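Local coordinates for endoglucanase, glycoside hydrolase family 5 protein (Cytophaga hutchinsonii, PDB 5IHS), which probably hydrolyses internal beta-1,4-glucosidic bonds of cellulose, as an endoglucanase serving the growth of this bacterium on crystalline cellulose, at residues Glu108-Ala113 / Val120-His125; Ala112-Gly117 / Lys145-Ile150; Lys236-Gly241 / His275-Cys280. All coordinates share one frame; numbering follows the deposited sequence.

Interaction 1 (Glu108-Ala113 / Val120-His125); sequences EVVNAA and VIIDYH
V120 presses its branched side chain against the helix that runs past it: its CB lies 3.6 Å from CB of A113, and its CG2 lies 3.9 Å from CG2 of V110. The two valines cross at about a right angle and meet methyl against methyl, while CG1 of V109 brushes CG2 of V120 at 4.2 Å. A chi1 of 171° puts V110 CG1 opposite the backbone N and turns CG2 to the strand, where it meets V120 and, at 3.8 Å, CG1 of I122. An alanine here keeps the CB that meets A113 but has neither methyl, so V110 would probably lose both of its valine contacts, and a gap would open between helix and strand. F139 and F140 of helix 133-147 close in on I122, and backbone bonds to I154 and, through I121, to V84 and A86 fix the strand between its neighbours. Farther along it, ND1 of H125 donates to the syn lone pair of D123 OD2 at 2.6 Å. The axes of 108-113 and 120-125 run nearly antiparallel (165°) and come within 8.8 Å, the all-apolar helix-on-strand packing of a beta-alpha-beta unit in a TIM barrel.

Interaction 2 (Ala112-Gly117 / Lys145-Ile150); sequences AAIAKG and KKYGNI
In the outer helical layer of the TIM barrel, two successive helices lie side by side, and I114 near the end of helix 99-116 joins them by touching Y147 and I150 around the end of helix 133-147. One methyl does most of the work. CD1 of I114 reaches the ring of Y147 beside CD1, at 3.8 Å, and is almost as near to CE1. From another direction CG2 of I150 comes to the same I114 CD1 at 3.9 Å, with the two isoleucine side chains crossing at about a right angle. CG1 of I114 lies anti to the carbonyl carbon (chi1 -66°), and the extended second torsion then carries CD1 out to both partners.

Both segments leave their helices by defined turns. G117 closes the first helix in a Schellman motif, its positive phi accompanied by two weak bonds from its N back to A113 O and I114 O. On the other side a type I beta turn runs from Y147 to I150 and folds I150 back beside the ring that precedes it, with I150 CD1 in the ring plane at the edge. K146 lays its aliphatic chain over one face of that ring, CG 3.7 Å above the plane and over the centre of Y147. The lysine then ends in a weak hydrogen bond, K146 NZ to Y147 OH at 3.4 Å. The stronger partner of the phenol oxygen is OD1 of N111, on helix 99-116, so the tyrosine is tied to the facing helix by its polar end as well as by its ring carbons. Outside the pair, I150 O accepts a hydrogen bond from ND2 of N189, and K116 O accepts one from NH1 of R76.

Interaction 3 (Lys236-Gly241 / His275-Cys280); sequences KALDMG and HKISYC
The H275 imidazole takes a methyl over one face, between two neighbouring outer helices of the TIM barrel: CD1 of L238 stands 3.5 Å above the ring plane of H275, displaced toward the rim. This is a CH-pi contact, with L238 CD1 3.9 Å from the centroid of the H275 ring and 27° off its normal. Of the ring atoms ND1 is the nearest to that methyl, at 3.5 Å. The F271 ring also meets the imidazole, the two planes at about 50°.

The contact forms where the chain leaves each helix on its way to the next barrel strand, L238 lying in the last turn of helix 228-239 and H275 directly after helix 262-274. Schellman motifs end both helices, at G241 and at K276, and each of these residues has positive phi. The K276 turn brings I277 round to the same side as H275, so that leucine, histidine and isoleucine converge. L238 also packs on L244 and I277 on V246, so the cluster lies against strand 244-249. CG of L238 is anti to the carbonyl carbon (chi1 -62°), and the same CD1 also meets CD1 of I277, in a different direction from the ring, 4.4 Å away.

All three contacts belong to one eight-stranded parallel barrel and its surrounding helices. Interactions 1 and 2 both draw on helix 99-116 and share A112 and A113; their centres are 9 Å apart. The first ties this helix inward to strand 119-125, the second around the outer layer to helix 133-147, which follows that strand in the chain, and V110 CG1 packing on Y147 CE1 at 3.6 Å makes them continuous. Interaction 3 comes later in the sequence and across the centre of the chain, about 23 Å from interaction 1 between centres; the shared sheet connects those two. Interactions 2 and 3, with centres about 26 Å apart, do not touch. Thus 1 and 2 form one patch, and 3 a separate helix-end contact on the far side.

Interaction 1 (Glu108-Ala113 / Val120-His125)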
ATOM      1  N   GLU A 108     -14.104  -7.360  -2.758  1.00  8.24           N
ATOM      2  CA  GLU A 108     -13.745  -8.547  -3.518  1.00  8.67           C
ATOM      3  C   GLU A 108     -12.261  -8.856  -3.359  1.00  7.84           C
ATOM      4  O   GLU A 108     -11.874 -10.018  -3.190  1.00  8.23           O
ATOM      5  CB  GLU A 108     -14.130  -8.361  -4.980  1.00  9.81           C
ATOM      6  CG  GLU A 108     -13.932  -9.612  -5.827  1.00 12.31           C
ATOM      7  CD  GLU A 108     -14.869 -10.789  -5.454  1.00 15.32           C
ATOM      8  OE1 GLU A 108     -15.801 -10.593  -4.649  1.00 18.09           O
ATOM      9  OE2 GLU A 108     -14.662 -11.918  -5.969  1.00 18.01           O
ATOM     10  N   VAL A 109     -11.413  -7.826  -3.390  1.00  7.30           N
ATOM     11  CA  VAL A 109      -9.980  -8.031  -3.216  1.00  7.33           C
ATOM     12  C   VAL A 109      -9.656  -8.451  -1.786  1.00  7.00           C
ATOM     13  O   VAL A 109      -8.852  -9.361  -1.565  1.00  7.44           O
ATOM     14  CB  VAL A 109      -9.214  -6.776  -3.671  1.00  7.80           C
ATOM     15  CG1 VAL A 109      -7.739  -6.862  -3.306  1.00  8.15           C
ATOM     16  CG2 VAL A 109      -9.395  -6.596  -5.186  1.00  8.49           C
ATOM     17  N   VAL A 110     -10.249  -7.781  -0.797  1.00  7.39           N
ATOM     18  CA  VAL A 110     -10.045  -8.171   0.597  1.00  7.90           C
ATOM     19  C   VAL A 110     -10.458  -9.619   0.814  1.00  7.57           C
ATOM     20  O   VAL A 110      -9.726 -10.403   1.435  1.00  7.94           O
ATOM     21  CB  VAL A 110     -10.804  -7.220   1.543  1.00  8.43           C
ATOM     22  CG1 VAL A 110     -10.772  -7.744   2.976  1.00  9.76           C
ATOM     23  CG2 VAL A 110     -10.225  -5.813   1.465  1.00  8.94           C
ATOM     24  N   ASN A 111     -11.642  -9.988   0.314  1.00  7.94           N
ATOM     25  CA  ASN A 111     -12.133 -11.348   0.501  1.00  8.67           C
ATOM     26  C   ASN A 111     -11.177 -12.357  -0.116  1.00  8.35           C
ATOM     27  O   ASN A 111     -10.936 -13.435   0.447  1.00  8.94           O
ATOM     28  CB  ASN A 111     -13.527 -11.486  -0.114  1.00  9.45           C
ATOM     29  CG  ASN A 111     -14.609 -10.811   0.715  1.00 11.43           C
ATOM     30  OD1 ASN A 111     -14.372 -10.392   1.845  1.00 12.29           O
ATOM     31  ND2 ASN A 111     -15.818 -10.731   0.162  1.00 12.52           N
ATOM     32  N   ALA A 112     -10.637 -12.035  -1.289  1.00  7.83           N
ATOM     33  CA  ALA A 112      -9.702 -12.938  -1.945  1.00  8.10           C
ATOM     34  C   ALA A 112      -8.401 -13.043  -1.167  1.00  7.73           C
ATOM     35  O   ALA A 112      -7.833 -14.130  -1.046  1.00  8.24           O
ATOM     36  CB  ALA A 112      -9.424 -12.464  -3.367  1.00  8.56           C
ATOM     37  N   ALA A 113      -7.892 -11.921  -0.650  1.00  7.36           N
ATOM     38  CA  ALA A 113      -6.683 -11.980   0.166  1.00  7.77           C
ATOM     39  C   ALA A 113      -6.891 -12.853   1.396  1.00  7.88           C
ATOM     40  O   ALA A 113      -5.991 -13.607   1.793  1.00  8.09           O
ATOM     41  CB  ALA A 113      -6.257 -10.573   0.578  1.00  7.74           C
ATOM     42  N   VAL A 120      -3.650  -7.511   2.998  1.00  6.28           N
ATOM     43  CA  VAL A 120      -4.339  -6.629   2.064  1.00  6.21           C
ATOM     44  C   VAL A 120      -4.423  -5.233   2.660  1.00  6.29           C
ATOM     45  O   VAL A 120      -4.802  -5.074   3.830  1.00  7.27           O
ATOM     46  CB  VAL A 120      -5.731  -7.169   1.663  1.00  7.26           C
ATOM     47  CG1 VAL A 120      -6.620  -7.407   2.869  1.00  7.94           C
ATOM     48  CG2 VAL A 120      -6.406  -6.235   0.659  1.00  7.43           C
ATOM     49  N   ILE A 121      -4.072  -4.233   1.852  1.00  5.99           N
ATOM     50  CA  ILE A 121      -4.187  -2.828   2.225  1.00  5.81           C
ATOM     51  C   ILE A 121      -5.467  -2.266   1.624  1.00  6.36           C
ATOM     52  O   ILE A 121      -5.662  -2.316   0.406  1.00  6.67           O
ATOM     53  CB  ILE A 121      -2.981  -2.021   1.734  1.00  6.40           C
ATOM     54  CG1 ILE A 121      -1.675  -2.548   2.328  1.00  7.05           C
ATOM     55  CG2 ILE A 121      -3.165  -0.547   2.074  1.00  7.23           C
ATOM     56  CD1 ILE A 121      -0.444  -2.045   1.617  1.00  7.94           C
ATOM     57  N   ILE A 122      -6.314  -1.712   2.491  1.00  6.23           N
ATOM     58  CA  ILE A 122      -7.514  -0.992   2.084  1.00  6.57           C
ATOM     59  C   ILE A 122      -7.110   0.476   1.985  1.00  6.59           C
ATOM     60  O   ILE A 122      -6.971   1.147   3.006  1.00  6.99           O
ATOM     61  CB  ILE A 122      -8.657  -1.193   3.083  1.00  7.57           C
ATOM     62  CG1 ILE A 122      -9.050  -2.670   3.180  1.00  8.97           C
ATOM     63  CG2 ILE A 122      -9.863  -0.326   2.706  1.00  8.30           C
ATOM     64  CD1 ILE A 122     -10.031  -2.965   4.285  1.00 10.33           C
ATOM     65  N   ASP A 123      -6.898   0.967   0.752  1.00  6.56           N
ATOM     66  CA  ASP A 123      -6.368   2.306   0.485  1.00  6.71           C
ATOM     67  C   ASP A 123      -7.472   3.262   0.038  1.00  6.30           C
ATOM     68  O   ASP A 123      -8.092   3.081  -1.021  1.00  7.06           O
ATOM     69  CB  ASP A 123      -5.261   2.190  -0.565  1.00  6.66           C
ATOM     70  CG  ASP A 123      -4.930   3.487  -1.298  1.00  7.04           C
ATOM     71  OD1 ASP A 123      -4.995   4.585  -0.712  1.00  8.18           O
ATOM     72  OD2 ASP A 123      -4.555   3.345  -2.511  1.00  7.42           O
ATOM     73  N   TYR A 124      -7.707   4.288   0.857  1.00  6.53           N
ATOM     74  CA  TYR A 124      -8.596   5.403   0.535  1.00  7.03           C
ATOM     75  C   TYR A 124      -7.795   6.326  -0.373  1.00  6.80           C
ATOM     76  O   TYR A 124      -7.007   7.159   0.083  1.00  6.97           O
ATOM     77  CB  TYR A 124      -9.032   6.077   1.828  1.00  7.55           C
ATOM     78  CG  TYR A 124     -10.279   6.922   1.740  1.00  7.66           C
ATOM     79  CD1 TYR A 124     -11.533   6.325   1.603  1.00  8.58           C
ATOM     80  CD2 TYR A 124     -10.226   8.303   1.812  1.00  7.94           C
ATOM     81  CE1 TYR A 124     -12.686   7.081   1.535  1.00  8.68           C
ATOM     82  CE2 TYR A 124     -11.385   9.067   1.749  1.00  8.70           C
ATOM     83  CZ  TYR A 124     -12.610   8.447   1.606  1.00  9.02           C
ATOM     84  OH  TYR A 124     -13.780   9.168   1.538  1.00 10.74           O
ATOM     85  N   HIS A 125      -7.974   6.138  -1.682  1.00  6.61           N
ATOM     86  CA  HIS A 125      -7.038   6.661  -2.675  1.00  6.54           C
ATOM     87  C   HIS A 125      -7.448   8.080  -3.061  1.00  7.83           C
ATOM     88  O   HIS A 125      -7.990   8.348  -4.134  1.00  9.44           O
ATOM     89  CB  HIS A 125      -6.929   5.716  -3.864  1.00  7.04           C
ATOM     90  CG  HIS A 125      -5.668   5.893  -4.640  1.00  6.57           C
ATOM     91  ND1 HIS A 125      -4.474   5.330  -4.248  1.00  6.85           N
ATOM     92  CD2 HIS A 125      -5.416   6.579  -5.781  1.00  7.41           C
ATOM     93  CE1 HIS A 125      -3.544   5.645  -5.128  1.00  6.91           C
ATOM     94  NE2 HIS A 125      -4.084   6.410  -6.065  1.00  7.58           N
TER

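Interaction 2 (Ala112-Gly117 / Lys145-Ile150)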
ATOM      1  N   ALA A 112     -10.637 -12.035  -1.289  1.00  7.83           N
ATOM      2  CA  ALA A 112      -9.702 -12.938  -1.945  1.00  8.10           C
ATOM      3  C   ALA A 112      -8.401 -13.043  -1.167  1.00  7.73           C
ATOM      4  O   ALA A 112      -7.833 -14.130  -1.046  1.00  8.24           O
ATOM      5  CB  ALA A 112      -9.424 -12.464  -3.367  1.00  8.56           C
ATOM      6  N   ALA A 113      -7.892 -11.921  -0.650  1.00  7.36           N
ATOM      7  CA  ALA A 113      -6.683 -11.980   0.166  1.00  7.77           C
ATOM      8  C   ALA A 113      -6.891 -12.853   1.396  1.00  7.88           C
ATOM      9  O   ALA A 113      -5.991 -13.607   1.793  1.00  8.09           O
ATOM     10  CB  ALA A 113      -6.257 -10.573   0.578  1.00  7.74           C
ATOM     11  N   ILE A 114      -8.068 -12.758   2.020  1.00  8.00           N
ATOM     12  CA  ILE A 114      -8.376 -13.611   3.165  1.00  8.41           C
ATOM     13  C   ILE A 114      -8.408 -15.079   2.736  1.00  8.89           C
ATOM     14  O   ILE A 114      -7.819 -15.951   3.390  1.00  9.59           O
ATOM     15  CB  ILE A 114      -9.688 -13.154   3.840  1.00  9.61           C
ATOM     16  CG1 ILE A 114      -9.513 -11.762   4.462  1.00  9.72           C
ATOM     17  CG2 ILE A 114     -10.139 -14.152   4.897  1.00 10.51           C
ATOM     18  CD1 ILE A 114     -10.830 -11.071   4.833  1.00 10.31           C
ATOM     19  N   ALA A 115      -9.074 -15.368   1.618  1.00  8.71           N
ATOM     20  CA  ALA A 115      -9.156 -16.745   1.143  1.00  9.52           C
ATOM     21  C   ALA A 115      -7.780 -17.302   0.799  1.00  9.94           C
ATOM     22  O   ALA A 115      -7.517 -18.495   1.000  1.00 11.03           O
ATOM     23  CB  ALA A 115     -10.087 -16.825  -0.063  1.00 10.15           C
ATOM     24  N   LYS A 116      -6.890 -16.469   0.270  1.00  9.38           N
ATOM     25  CA  LYS A 116      -5.584 -16.923  -0.194  1.00  9.21           C
ATOM     26  C   LYS A 116      -4.486 -16.736   0.845  1.00  8.91           C
ATOM     27  O   LYS A 116      -3.339 -17.134   0.605  1.00  9.45           O
ATOM     28  CB  LYS A 116      -5.211 -16.243  -1.519  1.00 10.65           C
ATOM     29  CG  LYS A 116      -6.158 -16.574  -2.668  1.00 14.11           C
ATOM     30  CD  LYS A 116      -6.262 -18.068  -2.990  1.00 19.10           C
ATOM     31  CE  LYS A 116      -7.655 -18.445  -3.500  1.00 22.25           C
ATOM     32  NZ  LYS A 116      -8.275 -17.411  -4.368  1.00 24.28           N
ATOM     33  N   GLY A 117      -4.814 -16.186   2.007  1.00  8.60           N
ATOM     34  CA  GLY A 117      -3.863 -16.080   3.093  1.00  8.43           C
ATOM     35  C   GLY A 117      -2.743 -15.080   2.919  1.00  8.26           C
ATOM     36  O   GLY A 117      -1.642 -15.330   3.416  1.00  9.23           O
ATOM     37  N   LYS A 145     -15.938  -2.726  10.883  1.00  9.66           N
ATOM     38  CA  LYS A 145     -16.979  -3.566  11.470  1.00 10.76           C
ATOM     39  C   LYS A 145     -17.001  -4.939  10.808  1.00 11.22           C
ATOM     40  O   LYS A 145     -17.183  -5.961  11.480  1.00 12.88           O
ATOM     41  CB  LYS A 145     -18.339  -2.880  11.361  1.00 12.92           C
ATOM     42  CG  LYS A 145     -19.455  -3.638  12.091  1.00 15.44           C
ATOM     43  CD  LYS A 145     -20.773  -2.865  12.123  1.00 18.58           C
ATOM     44  CE  LYS A 145     -21.827  -3.612  12.938  1.00 22.12           C
ATOM     45  NZ  LYS A 145     -23.148  -2.915  12.998  1.00 24.38           N
ATOM     46  N   LYS A 146     -16.822  -4.984   9.493  1.00 10.49           N
ATOM     47  CA  LYS A 146     -16.896  -6.259   8.789  1.00 11.79           C
ATOM     48  C   LYS A 146     -15.638  -7.093   8.991  1.00 11.36           C
ATOM     49  O   LYS A 146     -15.726  -8.309   9.204  1.00 12.83           O
ATOM     50  CB  LYS A 146     -17.132  -6.019   7.301  1.00 12.96           C
ATOM     51  CG  LYS A 146     -17.230  -7.316   6.497  1.00 14.50           C
ATOM     52  CD  LYS A 146     -17.790  -7.090   5.107  1.00 15.54           C
ATOM     53  CE  LYS A 146     -18.023  -8.408   4.357  1.00 15.84           C
ATOM     54  NZ  LYS A 146     -18.305  -8.172   2.924  1.00 16.01           N
ATOM     55  N   TYR A 147     -14.465  -6.470   8.919  1.00 10.37           N
ATOM     56  CA  TYR A 147     -13.209  -7.203   8.864  1.00 10.57           C
ATOM     57  C   TYR A 147     -12.361  -7.048  10.124  1.00 10.80           C
ATOM     58  O   TYR A 147     -11.224  -7.531  10.151  1.00 11.52           O
ATOM     59  CB  TYR A 147     -12.418  -6.756   7.635  1.00 11.32           C
ATOM     60  CG  TYR A 147     -13.105  -7.052   6.317  1.00 12.00           C
ATOM     61  CD1 TYR A 147     -13.242  -8.352   5.868  1.00 12.03           C
ATOM     62  CD2 TYR A 147     -13.609  -6.036   5.520  1.00 13.29           C
ATOM     63  CE1 TYR A 147     -13.851  -8.635   4.654  1.00 12.94           C
ATOM     64  CE2 TYR A 147     -14.221  -6.305   4.311  1.00 14.48           C
ATOM     65  CZ  TYR A 147     -14.347  -7.609   3.881  1.00 14.27           C
ATOM     66  OH  TYR A 147     -14.967  -7.861   2.666  1.00 16.01           O
ATOM     67  N   GLY A 148     -12.894  -6.412  11.171  1.00 11.74           N
ATOM     68  CA  GLY A 148     -12.072  -6.002  12.296  1.00 13.98           C
ATOM     69  C   GLY A 148     -11.346  -7.123  13.010  1.00 16.99           C
ATOM     70  O   GLY A 148     -10.267  -6.906  13.566  1.00 20.64           O
ATOM     71  N   ASN A 149     -11.914  -8.324  13.032  1.00 15.84           N
ATOM     72  CA  ASN A 149     -11.290  -9.429  13.757  1.00 20.14           C
ATOM     73  C   ASN A 149     -10.298 -10.248  12.917  1.00 18.50           C
ATOM     74  O   ASN A 149      -9.973 -11.379  13.303  1.00 19.80           O
ATOM     75  CB  ASN A 149     -12.368 -10.358  14.330  1.00 25.52           C
ATOM     76  CG  ASN A 149     -11.873 -11.175  15.518  1.00 30.33           C
ATOM     77  OD1 ASN A 149     -10.955 -10.763  16.233  1.00 32.26           O
ATOM     78  ND2 ASN A 149     -12.485 -12.340  15.737  1.00 31.82           N
ATOM     79  N   ILE A 150      -9.773  -9.714  11.819  1.00 15.99           N
ATOM     80  CA  ILE A 150      -9.118 -10.517  10.796  1.00 13.47           C
ATOM     81  C   ILE A 150      -7.693 -10.023  10.599  1.00 11.75           C
ATOM     82  O   ILE A 150      -7.485  -8.832  10.348  1.00 12.34           O
ATOM     83  CB  ILE A 150      -9.916 -10.496   9.480  1.00 14.31           C
ATOM     84  CG1 ILE A 150     -11.311 -11.055   9.792  1.00 17.09           C
ATOM     85  CG2 ILE A 150      -9.222 -11.309   8.418  1.00 14.73           C
ATOM     86  CD1 ILE A 150     -12.260 -11.028   8.668  1.00 18.54           C
TER

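Interaction 3 (Lys236-Gly241 / His275-Cys280)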
ATOM      1  N   LYS A 236      15.826  10.357   8.379  1.00  8.71           N
ATOM      2  CA  LYS A 236      15.596  11.318   9.452  1.00  9.39           C
ATOM      3  C   LYS A 236      14.305  11.014  10.207  1.00  8.99           C
ATOM      4  O   LYS A 236      14.243  11.170  11.428  1.00 10.17           O
ATOM      5  CB  LYS A 236      15.609  12.744   8.889  1.00 10.90           C
ATOM      6  CG  LYS A 236      16.999  13.195   8.446  1.00 15.70           C
ATOM      7  CD  LYS A 236      17.002  14.561   7.781  1.00 20.40           C
ATOM      8  CE  LYS A 236      18.374  14.870   7.186  1.00 23.49           C
ATOM      9  NZ  LYS A 236      18.512  16.273   6.705  1.00 25.58           N
ATOM     10  N   ALA A 237      13.264  10.570   9.505  1.00  8.06           N
ATOM     11  CA  ALA A 237      12.038  10.171  10.192  1.00  8.22           C
ATOM     12  C   ALA A 237      12.265   8.939  11.068  1.00  8.10           C
ATOM     13  O   ALA A 237      11.748   8.864  12.190  1.00  9.13           O
ATOM     14  CB  ALA A 237      10.926   9.918   9.174  1.00  8.67           C
ATOM     15  N   LEU A 238      13.028   7.957  10.574  1.00  8.39           N
ATOM     16  CA  LEU A 238      13.358   6.795  11.391  1.00  8.66           C
ATOM     17  C   LEU A 238      14.135   7.209  12.633  1.00  9.55           C
ATOM     18  O   LEU A 238      13.906   6.675  13.732  1.00 10.31           O
ATOM     19  CB  LEU A 238      14.156   5.794  10.556  1.00  9.37           C
ATOM     20  CG  LEU A 238      13.447   5.212   9.334  1.00  9.51           C
ATOM     21  CD1 LEU A 238      14.417   4.351   8.539  1.00 10.92           C
ATOM     22  CD2 LEU A 238      12.229   4.410   9.731  1.00  9.98           C
ATOM     23  N   ASP A 239      15.054   8.173  12.481  1.00  9.57           N
ATOM     24  CA  ASP A 239      15.826   8.659  13.622  1.00 10.36           C
ATOM     25  C   ASP A 239      14.920   9.216  14.709  1.00 11.22           C
ATOM     26  O   ASP A 239      15.276   9.205  15.897  1.00 12.54           O
ATOM     27  CB  ASP A 239      16.754   9.791  13.179  1.00 11.35           C
ATOM     28  CG  ASP A 239      17.887   9.336  12.279  1.00 12.93           C
ATOM     29  OD1 ASP A 239      18.147   8.118  12.157  1.00 12.38           O
ATOM     30  OD2 ASP A 239      18.546  10.233  11.704  1.00 14.84           O
ATOM     31  N   MET A 240      13.780   9.761  14.312  1.00 12.26           N
ATOM     32  CA  MET A 240      12.830  10.385  15.215  1.00 14.79           C
ATOM     33  C   MET A 240      11.842   9.373  15.787  1.00 15.78           C
ATOM     34  O   MET A 240      10.999   9.748  16.613  1.00 18.19           O
ATOM     35  CB  MET A 240      12.111  11.539  14.476  1.00 16.23           C
ATOM     36  CG  MET A 240      13.045  12.712  13.963  1.00 18.06           C
ATOM     37  SD  MET A 240      12.454  13.825  12.606  1.00 19.94           S
ATOM     38  CE  MET A 240      11.277  14.800  13.519  1.00 21.86           C
ATOM     39  N   GLY A 241      11.912   8.110  15.351  1.00 15.32           N
ATOM     40  CA  GLY A 241      11.257   7.003  16.028  1.00 16.06           C
ATOM     41  C   GLY A 241       9.995   6.437  15.407  1.00 14.99           C
ATOM     42  O   GLY A 241       9.364   5.570  16.031  1.00 17.57           O
ATOM     43  N   HIS A 275      16.206  -1.532   6.259  1.00  8.56           N
ATOM     44  CA  HIS A 275      15.342  -1.031   7.323  1.00  8.31           C
ATOM     45  C   HIS A 275      14.067  -1.846   7.482  1.00  8.00           C
ATOM     46  O   HIS A 275      13.193  -1.469   8.262  1.00  8.55           O
ATOM     47  CB  HIS A 275      15.028   0.444   7.082  1.00  8.95           C
ATOM     48  CG  HIS A 275      16.244   1.298   7.162  1.00  9.97           C
ATOM     49  ND1 HIS A 275      16.772   1.704   8.371  1.00 10.83           N
ATOM     50  CD2 HIS A 275      17.101   1.727   6.207  1.00 12.18           C
ATOM     51  CE1 HIS A 275      17.870   2.403   8.149  1.00 11.94           C
ATOM     52  NE2 HIS A 275      18.092   2.432   6.847  1.00 12.79           N
ATOM     53  N   LYS A 276      13.953  -2.960   6.764  1.00  7.81           N
ATOM     54  CA  LYS A 276      12.786  -3.834   6.840  1.00  8.26           C
ATOM     55  C   LYS A 276      11.483  -3.064   6.602  1.00  7.86           C
ATOM     56  O   LYS A 276      10.471  -3.290   7.277  1.00  8.87           O
ATOM     57  CB  LYS A 276      12.762  -4.611   8.161  1.00  9.51           C
ATOM     58  CG  LYS A 276      14.029  -5.424   8.373  1.00 12.54           C
ATOM     59  CD  LYS A 276      14.047  -6.105   9.718  1.00 16.21           C
ATOM     60  CE  LYS A 276      15.319  -6.927   9.943  1.00 19.92           C
ATOM     61  NZ  LYS A 276      16.557  -6.379   9.340  1.00 21.88           N
ATOM     62  N   ILE A 277      11.496  -2.190   5.596  1.00  7.12           N
ATOM     63  CA  ILE A 277      10.332  -1.389   5.219  1.00  6.85           C
ATOM     64  C   ILE A 277       9.560  -2.116   4.123  1.00  6.48           C
ATOM     65  O   ILE A 277      10.122  -2.488   3.085  1.00  7.27           O
ATOM     66  CB  ILE A 277      10.756   0.018   4.756  1.00  7.29           C
ATOM     67  CG1 ILE A 277      11.444   0.760   5.907  1.00  8.71           C
ATOM     68  CG2 ILE A 277       9.543   0.793   4.249  1.00  7.40           C
ATOM     69  CD1 ILE A 277      12.085   2.095   5.502  1.00  9.16           C
ATOM     70  N   SER A 278       8.263  -2.319   4.354  1.00  6.15           N
ATOM     71  CA  SER A 278       7.414  -2.994   3.386  1.00  6.09           C
ATOM     72  C   SER A 278       7.163  -2.101   2.171  1.00  6.11           C
ATOM     73  O   SER A 278       7.152  -0.867   2.271  1.00  6.27           O
ATOM     74  CB  SER A 278       6.078  -3.337   4.042  1.00  6.40           C
ATOM     75  OG  SER A 278       6.209  -4.303   5.080  1.00  7.06           O
ATOM     76  N   TYR A 279       6.919  -2.740   1.021  1.00  6.12           N
ATOM     77  CA  TYR A 279       6.764  -1.983  -0.217  1.00  5.94           C
ATOM     78  C   TYR A 279       5.812  -2.635  -1.217  1.00  6.13           C
ATOM     79  O   TYR A 279       5.773  -3.858  -1.356  1.00  7.13           O
ATOM     80  CB  TYR A 279       8.127  -1.672  -0.850  1.00  6.62           C
ATOM     81  CG  TYR A 279       9.104  -2.791  -1.175  1.00  6.84           C
ATOM     82  CD1 TYR A 279       8.971  -3.556  -2.332  1.00  7.28           C
ATOM     83  CD2 TYR A 279      10.236  -2.996  -0.398  1.00  8.05           C
ATOM     84  CE1 TYR A 279       9.910  -4.495  -2.694  1.00  7.86           C
ATOM     85  CE2 TYR A 279      11.197  -3.940  -0.759  1.00  8.26           C
ATOM     86  CZ  TYR A 279      11.033  -4.675  -1.915  1.00  8.17           C
ATOM     87  OH  TYR A 279      12.012  -5.599  -2.254  1.00  8.83           O
ATOM     88  N   CYS A 280       5.003  -1.801  -1.887  0.72  5.91           N
ATOM     89  CA  CYS A 280       4.079  -2.241  -2.935  0.72  5.90           C
ATOM     90  C   CYS A 280       4.255  -1.384  -4.179  0.72  5.88           C
ATOM     91  O   CYS A 280       4.261  -0.154  -4.084  0.72  5.92           O
ATOM     92  CB  CYS A 280       2.611  -2.098  -2.517  0.72  7.89           C
ATOM     93  SG  CYS A 280       2.078  -3.165  -1.196  0.72 10.64           S
TER